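PDB 6F1D: complement C1r subcomponent from Homo sapiens, which is a serine protease of the C1 complex of complement activation, in which its CUB and EGF-like domains probably help to bind C1s. Local coordinates for residues Y20-Y24 against D104-K109; Q66-N70 against S90-D94. One frame throughout, in Å; residues are numbered along the deposited sequence.

Contact 1: residues Y20-Y24 against D104-K109; sequences YPRSY and DSRGWK
This loop-against-loop contact sits at the metal-binding end of the CUB beta sandwich, where two irregular segments run in opposite directions and are joined by backbone and side-chain hydrogen bonds. Y20 lies opposite G107 (CA to CA 5.9 Å) and S23 opposite R106 (4.6 Å). The peptide bond before P21 is cis. Y20, chi1 t and chi2 90°, lays one ring face on the start of strand 109-116: K109 CB stands 3.7 Å from the ring centroid in a CH-pi contact, while Y20 OH is hydrogen-bonded to P49 O. R106 NE donates to P21 O at 3.3 Å, and a water bridges the pair, 2.8 Å from P21 O and 3.0 Å from R106 NE. G107 has phi/psi 98/-154, which disfavours a side chain; Y24 CD2 lies 3.4 Å from G107 CA, leaving little room for one. Y24, chi1 p, is buried, and its OH is hydrogen-bonded to D63 and to E53 N. These bonds to two calcium-ligand residues place the tyrosine beside the calcium site: its nearest side-chain atoms lie about 4 Å from the calcium and about 3 Å from the sodium. S23 OG donates to D104 OD1 at 3.0 Å, and a second water joins Y24 O to S105 N, 2.9 Å from each. Y24 N donates to S105 O at 3.2 Å, the same oxygen meeting S23 CA at 3.1 Å in a CA-H...O contact.

Contact 2: residues Q66-N70 against S90-D94; sequences QIYAN and SNAVD
D94, N70 and Y68 bury more area than any other residue here, and together set the register of neighbouring antiparallel strands 64-69 and 92-98, here their parts 66-69 and 92-94. The axes of these parts approach to 4.7 Å, with 163° between their N-to-C directions. Y68 and D94 form a hydrogen-bonded pair, CA to CA 5.1 Å: Y68 N donates to D94 O at 2.8 Å and D94 N to Y68 O at 2.9 Å. Their side chains share a face of the sheet, both chi1 m, with Y68 CB 4.4 Å from D94 CB. The tyrosine then leads away along its own strand, where Y68 OH donates to Q66 OE1 at 2.8 Å, while the carboxylate of D94 turns to S33 and R35 on strand 29-35. One step on, A69 and V93 make a non-hydrogen-bonded pair, CA to CA 4.6 Å, with side chains on the other face. I67 CG2 lies 4.3 Å from V93 CG1, and both residues pack on strand 40-46 of the second sheet, at F46 and L42. N70 closes the ladder, N70 N donating to A92 O at 2.7 Å. Its left-handed backbone, phi/psi 42/47, begins the turn into strand 72-77. A92 O also accepts S90 OG at 3.0 Å, and one water joins N70 ND2 (2.9 Å), N91 OD1 (3.1 Å) and S90 OG (3.3 Å), while N91 ND2 is hydrogen-bonded to V36 O. Alternation of this kind, Q66, Y68 and D94 on one face and I67, A69 and V93 facing the opposing sheet, is typical of a beta sandwich such as the CUB fold.

From the N terminus, the chain passes through Y20-Y24 before building strands 29-35 and 40-46, then reaches Q66-N70. It returns with S90-D94, so contact 2 closes a loop of 19 residues that visits strand 72-77 and then strand 86-87 of the second sheet, and joins adjacent strands of the five-stranded sheet. Only after strand 92-98 does D104-K109 come back to Y20-Y24; contact 1 therefore closes a longer loop of 79 residues that encloses contact 2 entirely. Their centres lie about 22 Å apart, on opposite sides of the chain's centre, without touching. Strand 92-98 connects them: it starts in contact 2 and carries F97, whose ring meets Y24 and W108 edge-to-face.

Contact 1: residues Y20-Y24 against D104-K109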
loop_
_atom_site.group_PDB
_atom_site.type_symbol
_atom_site.label_atom_id
_atom_site.label_comp_id
_atom_site.label_asym_id
_atom_site.label_seq_id
_atom_site.Cartn_x
_atom_site.Cartn_y
_atom_site.Cartn_z
ATOM N N TYR A 20 -7.762 4.744 -8.423
ATOM C CA TYR A 20 -7.951 5.692 -7.312
ATOM C C TYR A 20 -8.278 7.086 -7.856
ATOM O O TYR A 20 -7.594 7.556 -8.776
ATOM C CB TYR A 20 -6.665 5.739 -6.499
ATOM C CG TYR A 20 -6.680 6.672 -5.316
ATOM C CD1 TYR A 20 -7.094 6.222 -4.067
ATOM C CD2 TYR A 20 -6.273 8.009 -5.451
ATOM C CE1 TYR A 20 -7.079 7.083 -2.972
ATOM C CE2 TYR A 20 -6.291 8.874 -4.359
ATOM C CZ TYR A 20 -6.663 8.384 -3.126
ATOM O OH TYR A 20 -6.687 9.200 -2.013
ATOM N N PRO A 21 -9.268 7.819 -7.271
ATOM C CA PRO A 21 -9.976 7.500 -6.029
ATOM C C PRO A 21 -11.344 6.930 -6.302
ATOM O O PRO A 21 -12.271 7.027 -5.476
ATOM C CB PRO A 21 -10.091 8.858 -5.341
ATOM C CG PRO A 21 -10.318 9.807 -6.521
ATOM C CD PRO A 21 -9.627 9.171 -7.744
ATOM N N ARG A 22 -11.486 6.348 -7.483
ATOM C CA ARG A 22 -12.682 5.597 -7.816
ATOM C C ARG A 22 -12.438 4.139 -7.405
ATOM O O ARG A 22 -11.342 3.771 -6.966
ATOM C CB ARG A 22 -13.023 5.749 -9.300
ATOM C CG ARG A 22 -12.904 7.171 -9.813
ATOM C CD ARG A 22 -13.310 7.303 -11.242
ATOM N NE ARG A 22 -12.434 6.548 -12.137
ATOM C CZ ARG A 22 -11.188 6.900 -12.437
ATOM N NH1 ARG A 22 -10.645 7.989 -11.906
ATOM N NH2 ARG A 22 -10.473 6.143 -13.254
ATOM N N SER A 23 -13.477 3.313 -7.493
ATOM C CA SER A 23 -13.436 1.963 -6.926
ATOM C C SER A 23 -12.289 1.133 -7.487
ATOM O O SER A 23 -12.196 0.952 -8.711
ATOM C CB SER A 23 -14.726 1.216 -7.265
ATOM O OG SER A 23 -15.848 2.020 -7.089
ATOM N N TYR A 24 -11.527 0.485 -6.611
ATOM C CA TYR A 24 -10.565 -0.491 -7.133
ATOM C C TYR A 24 -11.269 -1.772 -7.605
ATOM O O TYR A 24 -12.360 -2.116 -7.143
ATOM C CB TYR A 24 -9.478 -0.799 -6.120
ATOM C CG TYR A 24 -9.973 -1.179 -4.763
ATOM C CD1 TYR A 24 -10.411 -2.462 -4.519
ATOM C CD2 TYR A 24 -9.991 -0.237 -3.732
ATOM C CE1 TYR A 24 -10.879 -2.849 -3.269
ATOM C CE2 TYR A 24 -10.451 -0.601 -2.452
ATOM C CZ TYR A 24 -10.899 -1.912 -2.248
ATOM O OH TYR A 24 -11.319 -2.331 -1.001
ATOM N N ASP A 104 -17.503 -1.518 -3.595
ATOM C CA ASP A 104 -17.104 -0.258 -4.219
ATOM C C ASP A 104 -16.428 0.552 -3.110
ATOM O O ASP A 104 -17.112 1.119 -2.254
ATOM C CB ASP A 104 -18.308 0.484 -4.782
ATOM C CG ASP A 104 -18.765 -0.077 -6.146
ATOM O OD1 ASP A 104 -17.927 -0.125 -7.087
ATOM O OD2 ASP A 104 -19.951 -0.459 -6.271
ATOM N N SER A 105 -15.106 0.549 -3.076
ATOM C CA SER A 105 -14.340 1.311 -2.095
ATOM C C SER A 105 -13.310 2.122 -2.854
ATOM O O SER A 105 -12.791 1.677 -3.895
ATOM C CB SER A 105 -13.637 0.402 -1.054
ATOM O OG SER A 105 -14.437 -0.727 -0.741
ATOM N N ARG A 106 -12.966 3.280 -2.303
ATOM C CA ARG A 106 -12.191 4.228 -3.097
ATOM C C ARG A 106 -10.718 3.856 -3.187
ATOM O O ARG A 106 -10.055 4.284 -4.134
ATOM C CB ARG A 106 -12.357 5.638 -2.537
ATOM C CG ARG A 106 -13.818 6.122 -2.621
ATOM C CD ARG A 106 -13.985 7.452 -1.981
ATOM N NE ARG A 106 -13.737 8.502 -2.949
ATOM C CZ ARG A 106 -13.712 9.795 -2.643
ATOM N NH1 ARG A 106 -13.930 10.179 -1.386
ATOM N NH2 ARG A 106 -13.478 10.697 -3.595
ATOM N N GLY A 107 -10.171 3.080 -2.231
ATOM C CA GLY A 107 -8.785 2.613 -2.348
ATOM C C GLY A 107 -7.777 3.453 -1.573
ATOM O O GLY A 107 -8.128 4.146 -0.613
ATOM N N TRP A 108 -6.518 3.464 -1.997
ATOM C CA TRP A 108 -5.517 4.129 -1.170
ATOM C C TRP A 108 -4.498 4.758 -2.099
ATOM O O TRP A 108 -4.349 4.351 -3.258
ATOM C CB TRP A 108 -4.826 3.131 -0.219
ATOM C CG TRP A 108 -4.359 1.924 -0.970
ATOM C CD1 TRP A 108 -5.083 0.798 -1.215
ATOM C CD2 TRP A 108 -3.100 1.740 -1.650
ATOM N NE1 TRP A 108 -4.335 -0.099 -1.940
ATOM C CE2 TRP A 108 -3.129 0.462 -2.241
ATOM C CE3 TRP A 108 -1.935 2.521 -1.785
ATOM C CZ2 TRP A 108 -2.066 -0.057 -2.969
ATOM C CZ3 TRP A 108 -0.887 1.995 -2.519
ATOM C CH2 TRP A 108 -0.957 0.715 -3.086
ATOM N N LYS A 109 -3.773 5.727 -1.559
ATOM C CA LYS A 109 -2.685 6.360 -2.281
ATOM C C LYS A 109 -1.673 6.800 -1.230
ATOM O O LYS A 109 -2.069 7.321 -0.179
ATOM C CB LYS A 109 -3.193 7.579 -3.066
ATOM C CG LYS A 109 -2.116 8.400 -3.761
ATOM C CD LYS A 109 -2.770 9.311 -4.797
ATOM C CE LYS A 109 -1.781 10.283 -5.405
ATOM N NZ LYS A 109 -2.472 11.217 -6.355
HETATM O O HOH W 1 -14.641 8.577 -5.759
HETATM O O HOH W 2 -13.724 -1.448 -4.640
#

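Contact 2: residues Q66-N70 against S90-D94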
loop_
_atom_site.group_PDB
_atom_site.type_symbol
_atom_site.label_atom_id
_atom_site.label_comp_id
_atom_site.label_asym_id
_atom_site.label_seq_id
_atom_site.Cartn_x
_atom_site.Cartn_y
_atom_site.Cartn_z
ATOM N N GLN A 66 -1.169 -5.092 2.733
ATOM C CA GLN A 66 -0.126 -5.595 3.616
ATOM C C GLN A 66 1.178 -4.919 3.227
ATOM O O GLN A 66 1.441 -4.732 2.039
ATOM C CB GLN A 66 0.027 -7.106 3.485
ATOM C CG GLN A 66 -1.257 -7.850 3.498
ATOM C CD GLN A 66 -1.019 -9.323 3.505
ATOM O OE1 GLN A 66 0.037 -9.801 3.045
ATOM N NE2 GLN A 66 -1.987 -10.070 4.014
ATOM N N ILE A 67 1.962 -4.513 4.216
ATOM C CA ILE A 67 3.200 -3.779 3.968
ATOM C C ILE A 67 4.368 -4.539 4.586
ATOM O O ILE A 67 4.292 -4.963 5.743
ATOM C CB ILE A 67 3.114 -2.354 4.527
ATOM C CG1 ILE A 67 1.876 -1.667 3.917
ATOM C CG2 ILE A 67 4.451 -1.635 4.287
ATOM C CD1 ILE A 67 1.772 -0.150 4.115
ATOM N N TYR A 68 5.443 -4.712 3.805
ATOM C CA TYR A 68 6.627 -5.471 4.193
ATOM C C TYR A 68 7.830 -4.559 4.055
ATOM O O TYR A 68 7.940 -3.804 3.082
ATOM C CB TYR A 68 6.850 -6.688 3.322
ATOM C CG TYR A 68 5.759 -7.701 3.497
ATOM C CD1 TYR A 68 4.555 -7.562 2.800
ATOM C CD2 TYR A 68 5.893 -8.739 4.373
ATOM C CE1 TYR A 68 3.507 -8.513 2.976
ATOM C CE2 TYR A 68 4.854 -9.711 4.553
ATOM C CZ TYR A 68 3.671 -9.554 3.845
ATOM O OH TYR A 68 2.637 -10.438 3.994
ATOM N N ALA A 69 8.712 -4.604 5.030
ATOM C CA ALA A 69 9.950 -3.837 4.984
ATOM C C ALA A 69 11.066 -4.851 5.042
ATOM O O ALA A 69 11.229 -5.542 6.050
ATOM C CB ALA A 69 10.051 -2.838 6.130
ATOM N N ASN A 70 11.820 -4.926 3.954
ATOM C CA ASN A 70 12.836 -5.954 3.746
ATOM C C ASN A 70 12.334 -7.326 4.184
ATOM O O ASN A 70 12.994 -8.068 4.901
ATOM C CB ASN A 70 14.125 -5.580 4.446
ATOM C CG ASN A 70 15.322 -5.746 3.537
ATOM O OD1 ASN A 70 15.365 -6.684 2.727
ATOM N ND2 ASN A 70 16.283 -4.823 3.628
ATOM N N SER A 90 14.269 0.958 6.027
ATOM C CA SER A 90 14.590 -0.031 5.013
ATOM C C SER A 90 14.721 0.642 3.657
ATOM O O SER A 90 14.032 1.617 3.378
ATOM C CB SER A 90 13.482 -1.091 4.931
ATOM O OG SER A 90 13.824 -2.084 3.987
ATOM N N ASN A 91 15.567 0.089 2.792
ATOM C CA ASN A 91 15.600 0.507 1.397
ATOM C C ASN A 91 14.767 -0.382 0.476
ATOM O O ASN A 91 14.829 -0.203 -0.739
ATOM C CB ASN A 91 17.047 0.549 0.893
ATOM C CG ASN A 91 17.660 -0.827 0.802
ATOM O OD1 ASN A 91 17.392 -1.679 1.634
ATOM N ND2 ASN A 91 18.474 -1.056 -0.220
ATOM N N ALA A 92 14.001 -1.335 1.018
ATOM C CA ALA A 92 13.238 -2.302 0.214
ATOM C C ALA A 92 11.887 -2.483 0.877
ATOM O O ALA A 92 11.811 -3.026 1.983
ATOM C CB ALA A 92 13.960 -3.646 0.130
ATOM N N VAL A 93 10.834 -2.017 0.223
ATOM C CA VAL A 93 9.472 -2.149 0.741
ATOM C C VAL A 93 8.634 -2.896 -0.291
ATOM O O VAL A 93 8.852 -2.747 -1.500
ATOM C CB VAL A 93 8.902 -0.756 1.062
ATOM C CG1 VAL A 93 7.392 -0.777 1.271
ATOM C CG2 VAL A 93 9.645 -0.224 2.325
ATOM N N ASP A 94 7.715 -3.745 0.171
ATOM C CA ASP A 94 6.728 -4.308 -0.743
ATOM C C ASP A 94 5.345 -4.057 -0.162
ATOM O O ASP A 94 5.150 -4.176 1.050
ATOM C CB ASP A 94 6.941 -5.791 -0.961
ATOM C CG ASP A 94 8.291 -6.099 -1.651
ATOM O OD1 ASP A 94 8.295 -6.403 -2.884
ATOM O OD2 ASP A 94 9.344 -6.043 -0.955
HETATM O O HOH W 3 17.038 -2.258 4.665
#